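Local coordinates for protein oxidoreductase (Methanosarcina mazei, PDB 3KA7) that binds flavin-adenine dinucleotide and probably works as an oxidoreductase of the flavin-containing amine oxidoreductase family, at residues A[12-17]-A[63-68]; A[95-100]-A[354-359]; A[111-116]-A[144-149]; A[280-285]-A[340-345]; A[291-296]-A[326-331]. All blocks are in the same frame, centred on the assembly; numbering follows the deposited sequence.

Interaction 1: residues A[12-17]-A[63-68]; sequences GLLSAA and GPLACF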
# COMPACT_ATOMS: atom_id res chain seq x y z
N GLY A 12 6.13 0.49 -12.13
CA GLY A 12 6.57 0.49 -13.52
C GLY A 12 6.45 1.86 -14.17
O GLY A 12 7.33 2.28 -14.93
N LEU A 13 5.35 2.55 -13.87
CA LEU A 13 5.11 3.89 -14.42
C LEU A 13 6.04 4.94 -13.82
O LEU A 13 6.55 5.81 -14.54
CB LEU A 13 3.66 4.30 -14.24
CG LEU A 13 2.64 3.46 -15.01
CD1 LEU A 13 1.22 3.85 -14.64
CD2 LEU A 13 2.86 3.57 -16.51
N LEU A 14 6.28 4.87 -12.50
CA LEU A 14 7.33 5.70 -11.90
C LEU A 14 8.68 5.49 -12.58
O LEU A 14 9.40 6.46 -12.89
CB LEU A 14 7.47 5.40 -10.40
CG LEU A 14 6.28 5.81 -9.52
CD1 LEU A 14 6.53 5.29 -8.11
CD2 LEU A 14 6.12 7.32 -9.51
N SER A 15 9.04 4.23 -12.79
CA SER A 15 10.28 3.89 -13.48
C SER A 15 10.32 4.44 -14.89
O SER A 15 11.32 5.05 -15.31
CB SER A 15 10.44 2.37 -13.53
OG SER A 15 10.59 1.86 -12.22
N ALA A 16 9.24 4.24 -15.63
CA ALA A 16 9.18 4.70 -17.02
C ALA A 16 9.28 6.22 -17.10
O ALA A 16 9.99 6.76 -17.98
CB ALA A 16 7.89 4.21 -17.69
N ALA A 17 8.59 6.91 -16.19
CA ALA A 17 8.63 8.38 -16.16
C ALA A 17 10.05 8.88 -15.91
O ALA A 17 10.55 9.74 -16.64
CB ALA A 17 7.66 8.93 -15.12
N GLY A 63 5.57 13.07 1.02
CA GLY A 63 6.35 11.83 1.10
C GLY A 63 7.11 11.48 -0.16
O GLY A 63 7.10 12.25 -1.12
N PRO A 64 7.76 10.31 -0.18
CA PRO A 64 8.57 9.88 -1.31
C PRO A 64 7.82 9.85 -2.64
O PRO A 64 8.40 10.18 -3.67
CB PRO A 64 9.00 8.47 -0.93
CG PRO A 64 9.02 8.48 0.57
CD PRO A 64 7.84 9.36 0.95
N LEU A 65 6.54 9.47 -2.63
CA LEU A 65 5.78 9.44 -3.88
C LEU A 65 5.54 10.85 -4.41
O LEU A 65 5.80 11.15 -5.58
CB LEU A 65 4.46 8.68 -3.73
CG LEU A 65 3.67 8.57 -5.04
CD1 LEU A 65 4.50 7.85 -6.09
CD2 LEU A 65 2.38 7.84 -4.82
N ALA A 66 5.07 11.73 -3.53
CA ALA A 66 4.82 13.12 -3.92
C ALA A 66 6.11 13.74 -4.41
O ALA A 66 6.11 14.50 -5.39
CB ALA A 66 4.24 13.92 -2.75
N CYS A 67 7.21 13.42 -3.75
CA CYS A 67 8.51 13.95 -4.16
C CYS A 67 8.93 13.43 -5.53
O CYS A 67 9.41 14.19 -6.38
CB CYS A 67 9.57 13.60 -3.12
SG CYS A 67 9.27 14.44 -1.56
N PHE A 68 8.77 12.12 -5.75
CA PHE A 68 9.05 11.53 -7.07
C PHE A 68 8.27 12.25 -8.17
O PHE A 68 8.82 12.58 -9.23
CB PHE A 68 8.66 10.04 -7.06
CG PHE A 68 9.41 9.20 -8.07
CD1 PHE A 68 10.35 8.26 -7.65
CD2 PHE A 68 9.16 9.34 -9.43
CE1 PHE A 68 11.02 7.46 -8.58
CE2 PHE A 68 9.84 8.55 -10.36
CZ PHE A 68 10.78 7.61 -9.93
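Leu14 is the side chain to follow, because it reaches from helix 10-21 to both Leu65 and Phe68 on helix 64-71. Its CB sits over one face of the Phe68 ring, 4.2 Å from the ring centroid and 23° off the normal, a CH-pi contact displaced toward the rim. With CG beside the backbone N and anti to the carbonyl carbon (chi1 -67°), the branch beyond CB runs on toward the second helix. There CD2 lies 3.7 Å from Phe68 CD2 and 3.8 Å from Leu65 CD1, and Leu14 CD1 reaches the same Leu65 CD1. Helix 10-21 carries Gly12, the last glycine of what looks like a Rossmann-type GxGxxG turn, and the neighbouring Gly11 binds FAD; Leu65, on the other helix, has FAD-binding Val409 close by. The Phe68 ring also meets the backbone, its CE2 lying 3.3 Å from Leu14 O. Replacing Phe68 by an alanine would probably leave Leu14 CB without its aromatic cover and open a gap between the two helices, next to Val416 and Met417 of helix 408-421. Leu65 brings its methyl in with CG anti to its own backbone N (chi1 -177°), and the two leucines meet at about a right angle.

Interaction 2: residues A[95-100]-A[354-359]; sequences PDYVKG and KEIFPG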
# COMPACT_ATOMS: atom_id res chain seq x y z
N PRO A 95 -15.98 -3.92 25.71
CA PRO A 95 -15.17 -4.63 24.72
C PRO A 95 -15.43 -4.20 23.28
O PRO A 95 -14.65 -4.55 22.39
CB PRO A 95 -15.62 -6.09 24.91
CG PRO A 95 -17.03 -5.98 25.35
CD PRO A 95 -17.15 -4.70 26.14
N ASP A 96 -16.50 -3.45 23.04
CA ASP A 96 -16.89 -3.10 21.68
C ASP A 96 -17.75 -1.84 21.66
O ASP A 96 -17.89 -1.16 22.68
CB ASP A 96 -17.66 -4.25 21.03
CG ASP A 96 -18.88 -4.65 21.83
OD1 ASP A 96 -19.56 -3.75 22.37
OD2 ASP A 96 -19.16 -5.86 21.92
N TYR A 97 -18.35 -1.53 20.51
CA TYR A 97 -19.07 -0.27 20.33
C TYR A 97 -20.56 -0.37 20.63
O TYR A 97 -21.30 0.60 20.48
CB TYR A 97 -18.88 0.27 18.91
CG TYR A 97 -17.44 0.45 18.50
CD1 TYR A 97 -16.51 1.04 19.35
CD2 TYR A 97 -17.01 0.05 17.23
CE1 TYR A 97 -15.19 1.20 18.96
CE2 TYR A 97 -15.69 0.21 16.83
CZ TYR A 97 -14.78 0.78 17.70
OH TYR A 97 -13.47 0.93 17.29
N VAL A 98 -21.00 -1.56 21.05
CA VAL A 98 -22.41 -1.84 21.30
C VAL A 98 -23.04 -0.84 22.28
O VAL A 98 -24.15 -0.35 22.04
CB VAL A 98 -22.60 -3.28 21.81
CG1 VAL A 98 -24.07 -3.54 22.18
CG2 VAL A 98 -22.14 -4.28 20.75
N LYS A 99 -22.34 -0.53 23.36
CA LYS A 99 -22.85 0.44 24.33
C LYS A 99 -22.52 1.88 23.97
O LYS A 99 -22.64 2.79 24.79
CB LYS A 99 -22.36 0.10 25.74
CG LYS A 99 -22.91 -1.21 26.29
CD LYS A 99 -24.43 -1.18 26.42
CE LYS A 99 -24.90 -0.06 27.35
NZ LYS A 99 -26.36 0.20 27.25
N GLY A 100 -22.10 2.11 22.73
CA GLY A 100 -21.78 3.45 22.30
C GLY A 100 -20.29 3.63 22.09
O GLY A 100 -19.50 2.76 22.46
N LYS A 354 -22.42 -2.55 11.27
CA LYS A 354 -23.61 -2.21 12.05
C LYS A 354 -23.24 -1.57 13.39
O LYS A 354 -24.00 -0.78 13.94
CB LYS A 354 -24.44 -3.47 12.29
CG LYS A 354 -24.87 -4.19 11.02
CD LYS A 354 -25.57 -5.50 11.37
CE LYS A 354 -25.82 -6.37 10.15
NZ LYS A 354 -26.68 -7.53 10.51
N GLU A 355 -22.06 -1.93 13.89
CA GLU A 355 -21.59 -1.44 15.19
C GLU A 355 -20.77 -0.16 15.05
O GLU A 355 -20.77 0.69 15.93
CB GLU A 355 -20.80 -2.53 15.92
CG GLU A 355 -21.66 -3.76 16.27
CD GLU A 355 -20.90 -4.92 16.89
OE1 GLU A 355 -19.65 -4.88 16.98
OE2 GLU A 355 -21.56 -5.89 17.30
N ILE A 356 -20.07 -0.04 13.92
CA ILE A 356 -19.30 1.16 13.61
C ILE A 356 -20.23 2.30 13.22
O ILE A 356 -20.07 3.43 13.67
CB ILE A 356 -18.27 0.90 12.48
CG1 ILE A 356 -17.30 -0.22 12.89
CG2 ILE A 356 -17.51 2.16 12.17
CD1 ILE A 356 -16.46 -0.79 11.71
N PHE A 357 -21.23 1.99 12.41
CA PHE A 357 -22.09 3.02 11.83
C PHE A 357 -23.56 2.77 12.13
O PHE A 357 -24.38 2.75 11.22
CB PHE A 357 -21.87 3.06 10.31
CG PHE A 357 -20.48 3.47 9.91
CD1 PHE A 357 -19.93 4.65 10.38
CD2 PHE A 357 -19.73 2.68 9.05
CE1 PHE A 357 -18.66 5.05 10.00
CE2 PHE A 357 -18.44 3.07 8.67
CZ PHE A 357 -17.91 4.25 9.15
N PRO A 358 -23.91 2.59 13.41
CA PRO A 358 -25.29 2.24 13.74
C PRO A 358 -26.30 3.29 13.27
O PRO A 358 -26.11 4.49 13.47
CB PRO A 358 -25.27 2.13 15.28
CG PRO A 358 -24.15 3.01 15.71
CD PRO A 358 -23.09 2.81 14.62
N GLY A 359 -27.37 2.82 12.64
CA GLY A 359 -28.47 3.71 12.25
C GLY A 359 -28.17 4.62 11.08
O GLY A 359 -29.02 5.42 10.68
O HOH W 1 -17.80 -3.03 18.00
O HOH W 2 -22.55 1.15 18.08
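Tyr97 lies against the last turn of helix 342-356 with no direct hydrogen bond between the segments; carbon contacts and two waters do the joining. Its CB is 3.6 Å from Glu355 O, and CE2 of its ring comes within 4.3 Å of Ile356 CG1. Beside it, one methyl of Val98, CG2, rests 3.9 Å from Glu355 OE2, the two side chains crossing at a slant. One water takes the Tyr97 N-H and donates to Glu355 OE1 at 2.8 Å. The other donates to two carbonyls, Tyr97 O and Glu355 O, each at 2.8 Å, so the loop backbone is tied to the helix end at two points. The next shell fixes these groups. Glu355 extends beyond CG (chi2 176°), which carries its carboxylate out to the loop, and a salt bridge from OE2 to Arg305 probably offsets the nearness of the Asp96 carboxylate. Asp96 OD1 accepts the Val98 N-H at 2.9 Å from above the carboxylate plane, making an Asx turn, and Gly100 N closes a type I turn back onto Tyr97 O. The far end of the tyrosine is held as well, its OH bonded to Arg87 O and Tyr303 N. The loop links strands 85-89 and 101-105 at the edge of the mixed sheet, while Ile356 at the helix end meets Ile307, and Phe357 just beyond it meets Val310, both of strand 307-311.

Interaction 3: residues A[111-116]-A[144-149]; sequences SLLSYK and SQVSDE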
# COMPACT_ATOMS: atom_id res chain seq x y z
N SER A 111 -3.99 9.54 25.55
CA SER A 111 -4.95 10.15 26.46
C SER A 111 -5.87 9.15 27.16
O SER A 111 -6.47 9.47 28.20
CB SER A 111 -5.81 11.18 25.73
OG SER A 111 -6.69 10.53 24.84
N LEU A 112 -5.96 7.94 26.62
CA LEU A 112 -6.86 6.92 27.16
C LEU A 112 -6.16 6.04 28.19
O LEU A 112 -6.77 5.17 28.80
CB LEU A 112 -7.45 6.05 26.05
CG LEU A 112 -8.31 6.78 25.01
CD1 LEU A 112 -8.96 5.76 24.09
CD2 LEU A 112 -9.37 7.64 25.69
N LEU A 113 -4.87 6.30 28.38
CA LEU A 113 -4.07 5.55 29.35
C LEU A 113 -4.11 6.22 30.72
O LEU A 113 -4.47 7.39 30.82
CB LEU A 113 -2.62 5.51 28.87
CG LEU A 113 -2.30 4.76 27.57
CD1 LEU A 113 -0.86 5.07 27.13
CD2 LEU A 113 -2.46 3.28 27.78
N SER A 114 -3.72 5.48 31.75
CA SER A 114 -3.49 6.07 33.08
C SER A 114 -2.43 7.17 32.98
O SER A 114 -1.66 7.22 32.02
CB SER A 114 -2.99 4.99 34.02
OG SER A 114 -1.71 4.55 33.62
N TYR A 115 -2.37 8.04 33.98
CA TYR A 115 -1.36 9.10 33.98
C TYR A 115 0.04 8.50 33.89
O TYR A 115 0.88 8.95 33.11
CB TYR A 115 -1.45 9.94 35.25
CG TYR A 115 -0.60 11.17 35.19
CD1 TYR A 115 -1.05 12.30 34.54
CD2 TYR A 115 0.67 11.19 35.77
CE1 TYR A 115 -0.28 13.44 34.48
CE2 TYR A 115 1.45 12.33 35.70
CZ TYR A 115 0.96 13.45 35.05
OH TYR A 115 1.71 14.60 34.98
N LYS A 116 0.30 7.48 34.71
CA LYS A 116 1.58 6.77 34.71
C LYS A 116 1.95 6.30 33.29
O LYS A 116 3.05 6.57 32.80
CB LYS A 116 1.48 5.54 35.62
CG LYS A 116 2.80 4.80 35.80
CD LYS A 116 2.67 3.57 36.69
CE LYS A 116 2.07 2.39 35.93
NZ LYS A 116 2.36 1.07 36.59
N SER A 144 5.99 -5.13 26.65
CA SER A 144 7.12 -4.99 27.56
C SER A 144 7.12 -3.60 28.22
O SER A 144 7.77 -3.39 29.25
CB SER A 144 8.44 -5.24 26.82
OG SER A 144 8.79 -4.13 25.99
N GLN A 145 6.36 -2.66 27.64
CA GLN A 145 6.35 -1.26 28.09
C GLN A 145 5.13 -0.88 28.92
O GLN A 145 5.25 -0.19 29.94
CB GLN A 145 6.45 -0.32 26.89
CG GLN A 145 7.75 -0.47 26.11
CD GLN A 145 8.94 -0.32 27.02
OE1 GLN A 145 9.14 0.73 27.62
NE2 GLN A 145 9.74 -1.38 27.13
N VAL A 146 3.95 -1.29 28.46
CA VAL A 146 2.67 -0.93 29.06
C VAL A 146 1.72 -2.14 29.00
O VAL A 146 1.61 -2.79 27.95
CB VAL A 146 2.02 0.26 28.30
CG1 VAL A 146 0.63 0.56 28.86
CG2 VAL A 146 2.92 1.50 28.35
N SER A 147 1.05 -2.45 30.11
CA SER A 147 0.16 -3.62 30.17
C SER A 147 -1.26 -3.36 29.65
O SER A 147 -1.96 -4.29 29.25
CB SER A 147 0.11 -4.21 31.59
OG SER A 147 -0.70 -3.41 32.46
N ASP A 148 -1.68 -2.10 29.63
CA ASP A 148 -3.01 -1.72 29.14
C ASP A 148 -3.28 -2.27 27.73
O ASP A 148 -2.58 -1.95 26.77
CB ASP A 148 -3.15 -0.20 29.15
CG ASP A 148 -4.59 0.28 28.97
OD1 ASP A 148 -5.42 -0.43 28.35
OD2 ASP A 148 -4.88 1.40 29.42
N GLU A 149 -4.31 -3.11 27.62
CA GLU A 149 -4.67 -3.72 26.34
C GLU A 149 -5.01 -2.69 25.25
O GLU A 149 -4.94 -3.03 24.06
CB GLU A 149 -5.82 -4.70 26.52
CG GLU A 149 -6.24 -5.41 25.23
CD GLU A 149 -7.49 -6.26 25.39
OE1 GLU A 149 -8.52 -5.75 25.91
OE2 GLU A 149 -7.45 -7.44 24.96
O HOH W 3 -7.16 2.49 29.00
O HOH W 4 -3.21 2.70 31.29
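Leu113 and Asp148 meet just ahead of two helices, and the contact joins their N-caps. Ser114 occupies the cap of helix 115-127, its OG bonding to Asp117 N in the first turn, and Asp148 that of helix 149-163. Asp148 has CG anti to its backbone N (chi1 -167°), and its two carboxylate oxygens divide the work: OD1 caps Trp150 N, and OD2 is directed at the other segment. There OD2 lies 3.5 Å from Leu113 CD2, a contact with a methyl rather than with a polar group. The same methyl is 3.8 Å from Asp148 CB and 4.3 Å from Val146 CG1. In Leu113 the first torsion (chi1 -65°) sets CG beside the backbone N; the second (chi2 169°) carries CD1 on in an extended line, while CD2 branches off to Asp148 and Val146. The leucine also touches Ile121, Trp150 and Leu151, so an apolar cluster adjoins the polar link between the segments. That link is made of water. One molecule accepts from Ser114 N and donates to Asp148 OD2 at 2.8 Å, putting the capping aspartate in touch with the backbone of the other cap. A second water donates both its protons, to Leu112 O at 2.7 Å and to Asp148 OD2 at 2.6 Å.

Interaction 4: residues A[280-285]-A[340-345]; sequences AGIKIC and KNLESE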
# COMPACT_ATOMS: atom_id res chain seq x y z
N ALA A 280 -2.78 -10.00 2.73
CA ALA A 280 -4.15 -10.11 2.20
C ALA A 280 -5.11 -9.21 2.95
O ALA A 280 -4.88 -8.82 4.11
CB ALA A 280 -4.62 -11.56 2.30
N GLY A 281 -6.22 -8.87 2.31
CA GLY A 281 -7.21 -8.02 2.96
C GLY A 281 -8.50 -8.00 2.17
O GLY A 281 -8.55 -8.43 1.02
N ILE A 282 -9.54 -7.48 2.80
CA ILE A 282 -10.82 -7.30 2.15
C ILE A 282 -11.25 -5.84 2.27
O ILE A 282 -11.17 -5.26 3.34
CB ILE A 282 -11.90 -8.17 2.77
CG1 ILE A 282 -11.61 -9.65 2.50
CG2 ILE A 282 -13.27 -7.77 2.23
CD1 ILE A 282 -12.27 -10.56 3.52
N LYS A 283 -11.69 -5.27 1.15
CA LYS A 283 -12.14 -3.89 1.06
C LYS A 283 -13.66 -3.89 0.85
O LYS A 283 -14.15 -4.55 -0.07
CB LYS A 283 -11.45 -3.21 -0.13
CG LYS A 283 -11.99 -1.83 -0.46
CD LYS A 283 -11.17 -1.12 -1.55
CE LYS A 283 -10.83 -2.05 -2.71
NZ LYS A 283 -10.27 -1.26 -3.85
N ILE A 284 -14.38 -3.18 1.71
CA ILE A 284 -15.82 -3.04 1.57
C ILE A 284 -16.12 -1.60 1.21
O ILE A 284 -15.81 -0.69 1.99
CB ILE A 284 -16.56 -3.43 2.87
CG1 ILE A 284 -16.26 -4.89 3.23
CG2 ILE A 284 -18.08 -3.17 2.73
CD1 ILE A 284 -16.87 -5.32 4.56
N CYS A 285 -16.71 -1.38 0.04
CA CYS A 285 -17.04 -0.02 -0.43
C CYS A 285 -18.51 0.26 -0.16
O CYS A 285 -19.37 -0.55 -0.52
CB CYS A 285 -16.77 0.10 -1.93
SG CYS A 285 -15.01 -0.21 -2.36
N LYS A 340 -8.71 -18.96 2.75
CA LYS A 340 -9.60 -20.03 2.33
C LYS A 340 -11.02 -19.83 2.88
O LYS A 340 -11.97 -20.46 2.40
CB LYS A 340 -9.04 -21.40 2.75
CG LYS A 340 -9.18 -21.73 4.23
CD LYS A 340 -8.58 -23.09 4.57
CE LYS A 340 -7.06 -23.04 4.44
NZ LYS A 340 -6.37 -24.24 5.02
N ASN A 341 -11.16 -18.94 3.86
CA ASN A 341 -12.44 -18.68 4.52
C ASN A 341 -12.98 -17.27 4.26
O ASN A 341 -13.52 -16.64 5.17
CB ASN A 341 -12.31 -18.85 6.04
CG ASN A 341 -11.78 -20.21 6.45
OD1 ASN A 341 -10.87 -20.31 7.28
ND2 ASN A 341 -12.35 -21.27 5.89
N LEU A 342 -12.84 -16.76 3.03
CA LEU A 342 -13.23 -15.38 2.73
C LEU A 342 -14.70 -15.07 3.00
O LEU A 342 -15.05 -13.96 3.42
CB LEU A 342 -12.87 -15.00 1.29
CG LEU A 342 -11.39 -14.75 1.00
CD1 LEU A 342 -11.18 -14.37 -0.46
CD2 LEU A 342 -10.86 -13.67 1.91
N GLU A 343 -15.58 -16.03 2.74
CA GLU A 343 -17.00 -15.81 2.98
C GLU A 343 -17.28 -15.46 4.44
O GLU A 343 -17.98 -14.50 4.73
CB GLU A 343 -17.83 -17.03 2.54
CG GLU A 343 -17.82 -17.26 1.03
CD GLU A 343 -18.96 -18.15 0.58
OE1 GLU A 343 -20.08 -18.03 1.14
OE2 GLU A 343 -18.75 -18.98 -0.34
N SER A 344 -16.71 -16.22 5.36
CA SER A 344 -16.98 -15.93 6.77
C SER A 344 -16.27 -14.66 7.24
O SER A 344 -16.78 -13.93 8.09
CB SER A 344 -16.64 -17.11 7.67
OG SER A 344 -15.30 -17.49 7.53
N GLU A 345 -15.09 -14.39 6.67
CA GLU A 345 -14.38 -13.13 6.97
C GLU A 345 -15.24 -11.92 6.58
O GLU A 345 -15.37 -10.97 7.33
CB GLU A 345 -13.03 -13.09 6.25
CG GLU A 345 -12.06 -14.19 6.71
CD GLU A 345 -11.53 -13.95 8.12
OE1 GLU A 345 -10.84 -12.93 8.34
OE2 GLU A 345 -11.79 -14.79 9.01
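Glu345 N bonds to Asn341 O at 3.1 Å, closing the first turn of helix 342-356 and holding Glu345 CB in front of strand 280-288. There the CB lies 3.8 Å from Ile282 CD1. The same terminal methyl also meets Leu342 CD2 at 3.8 Å, so the isoleucine tip is wedged between two residues of one helical turn. Ile282 CG1 joins in, 4.1 Å from Leu342 CD2. The isoleucine sets CG1 beside its backbone N (chi1 -67°) and continues nearly extended, which projects CD1 off the sheet; Leu342 slides past it in the reverse direction, whereas Glu345 crosses it at about a right angle. The helix connects strand 326-334 to strand 362-370, and strand 280-288 runs antiparallel between these two, the arrangement of a split beta-alpha-beta unit with its helix packed on one face of the mixed sheet. Backbone bonds seat the middle strand on both flanks, Ile282 pairing with Gln332 and Lys283 with Gln368. Further along the same helix Ile346 touches Ile282, and Leu353 does the same for Ile284. Glu345 is buried, yet it keeps its charge away from the isoleucine: the chain bends at chi2 (-71°), and OE2 forms a salt bridge with Arg306. The side chain of Ile282 is about 8 Å from the bound FAD, and about as far from the side chain of Phe54, an FAD-binding residue.

Interaction 5: residues A[291-296]-A[326-331]; sequences PLVGHT and HLTMCH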
# COMPACT_ATOMS: atom_id res chain seq x y z
N PRO A 291 -22.47 11.60 5.31
CA PRO A 291 -21.10 11.33 5.74
C PRO A 291 -21.05 10.28 6.85
O PRO A 291 -21.89 10.28 7.76
CB PRO A 291 -20.62 12.69 6.27
CG PRO A 291 -21.51 13.69 5.63
CD PRO A 291 -22.84 13.02 5.45
N LEU A 292 -20.09 9.36 6.77
CA LEU A 292 -19.92 8.36 7.81
C LEU A 292 -18.65 8.64 8.61
O LEU A 292 -18.63 8.45 9.82
CB LEU A 292 -19.89 6.94 7.21
CG LEU A 292 -21.14 6.53 6.43
CD1 LEU A 292 -20.93 5.17 5.75
CD2 LEU A 292 -22.38 6.50 7.31
N VAL A 293 -17.61 9.10 7.92
CA VAL A 293 -16.34 9.50 8.56
C VAL A 293 -16.31 10.99 8.86
O VAL A 293 -15.91 11.41 9.95
CB VAL A 293 -15.14 9.16 7.68
CG1 VAL A 293 -13.82 9.65 8.30
CG2 VAL A 293 -15.09 7.67 7.43
N GLY A 294 -16.73 11.78 7.88
CA GLY A 294 -16.92 13.22 8.08
C GLY A 294 -15.66 14.06 7.95
O GLY A 294 -15.68 15.25 8.24
N HIS A 295 -14.56 13.45 7.52
CA HIS A 295 -13.32 14.19 7.30
C HIS A 295 -12.45 13.49 6.27
O HIS A 295 -12.78 12.39 5.82
CB HIS A 295 -12.55 14.44 8.62
CG HIS A 295 -12.04 13.19 9.28
ND1 HIS A 295 -10.98 12.46 8.78
CD2 HIS A 295 -12.42 12.57 10.42
CE1 HIS A 295 -10.74 11.43 9.57
NE2 HIS A 295 -11.61 11.47 10.57
N THR A 296 -11.33 14.11 5.93
CA THR A 296 -10.48 13.61 4.84
C THR A 296 -9.33 12.70 5.27
O THR A 296 -8.43 12.42 4.47
CB THR A 296 -9.87 14.76 4.07
OG1 THR A 296 -9.17 15.60 5.01
CG2 THR A 296 -10.96 15.57 3.36
N HIS A 326 -21.59 9.86 -0.59
CA HIS A 326 -20.18 9.75 -0.22
C HIS A 326 -19.69 8.34 -0.53
O HIS A 326 -20.47 7.39 -0.53
CB HIS A 326 -19.96 10.06 1.27
CG HIS A 326 -19.81 11.52 1.57
ND1 HIS A 326 -18.73 12.26 1.15
CD2 HIS A 326 -20.61 12.38 2.25
CE1 HIS A 326 -18.86 13.51 1.55
NE2 HIS A 326 -19.99 13.61 2.23
N LEU A 327 -18.40 8.23 -0.82
CA LEU A 327 -17.76 6.93 -0.99
C LEU A 327 -16.99 6.65 0.28
O LEU A 327 -16.02 7.34 0.59
CB LEU A 327 -16.81 6.96 -2.17
CG LEU A 327 -15.95 5.71 -2.44
CD1 LEU A 327 -16.81 4.43 -2.49
CD2 LEU A 327 -15.12 5.89 -3.71
N THR A 328 -17.42 5.63 1.02
CA THR A 328 -16.77 5.27 2.27
C THR A 328 -16.22 3.86 2.08
O THR A 328 -16.96 2.94 1.74
CB THR A 328 -17.77 5.28 3.42
OG1 THR A 328 -18.44 6.55 3.44
CG2 THR A 328 -17.07 5.03 4.76
N MSE A 329 -14.91 3.72 2.28
CA MSE A 329 -14.23 2.43 2.07
C MSE A 329 -13.59 1.90 3.35
O MSE A 329 -12.92 2.64 4.06
CB MSE A 329 -13.21 2.54 0.93
CG MSE A 329 -13.86 2.88 -0.40
SE MSE A 329 -12.60 2.90 -1.87
CE MSE A 329 -11.52 4.38 -1.35
N CYS A 330 -13.82 0.62 3.61
CA CYS A 330 -13.38 -0.04 4.83
C CYS A 330 -12.33 -1.09 4.50
O CYS A 330 -12.44 -1.76 3.47
CB CYS A 330 -14.56 -0.75 5.48
SG CYS A 330 -16.03 0.30 5.67
N HIS A 331 -11.35 -1.26 5.38
CA HIS A 331 -10.35 -2.32 5.20
C HIS A 331 -10.32 -3.28 6.37
O HIS A 331 -10.38 -2.87 7.54
CB HIS A 331 -8.94 -1.75 5.05
CG HIS A 331 -7.93 -2.79 4.66
ND1 HIS A 331 -7.94 -3.39 3.42
CD2 HIS A 331 -6.92 -3.37 5.36
CE1 HIS A 331 -6.97 -4.29 3.36
NE2 HIS A 331 -6.33 -4.29 4.52
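Thr328 and His326, two residues apart on strand 326-334, both receive the loop 291-296, with Pro291 beside the histidine and Leu292 against the threonine. Pro291 CG lies 3.7 Å from His326 NE2 and from CD2 of the same ring. Pro291 N is also 3.7 Å from His326 CD2. At the threonine, Leu292 CD1 comes to 3.7 Å from Thr328 OG1 and Leu292 CD1 to 3.9 Å from Thr328 CB, while Val293 CG2 reaches Thr328 CG2 at 4.2 Å. This is an inner strand of the mixed sheet, antiparallel to both neighbours, 307-311 and 280-288, and the loop folds back over it on its way to strand 298-300. Thr328 sets OG1 beside its own backbone N (chi1 -53°), and there the hydroxyl bonds to Glu312 OE2. That carboxylate oxygen also accepts the backbone N-H groups of Leu292 and Val293, with Glu312 OE1 taking Gly294 N, so one glutamate ties loop and strand together. Were His326 a serine, Pro291 would probably lose its ring neighbour, and the hydrogen bond between ND1 and Thr314 OG1 would go with it. His326 touches Gln315 as well, and Leu292 packs on Leu286 of strand 280-288.

Interactions 1 and 4 are buried and apolar, one between two helices beside the FAD, the other between a helix and a sheet. Interactions 2, 3 and 5 lie nearer the surface and mix methyl contacts with polar links: water bridges in 2 and 3, a shared outside carboxylate in 5. Helix 342-356 serves both 2 and 4, one at each end. Interactions 4 and 5 use neighbouring strands, joined by the probable hydrogen bond of Ile284 O with Cys330 N at 2.9 Å. Interactions 2 and 5 touch where Phe357 packs on Leu292. Interaction 1 stands apart, its centre 40 Å from those of 2 and 3, and 3 touches none of the others.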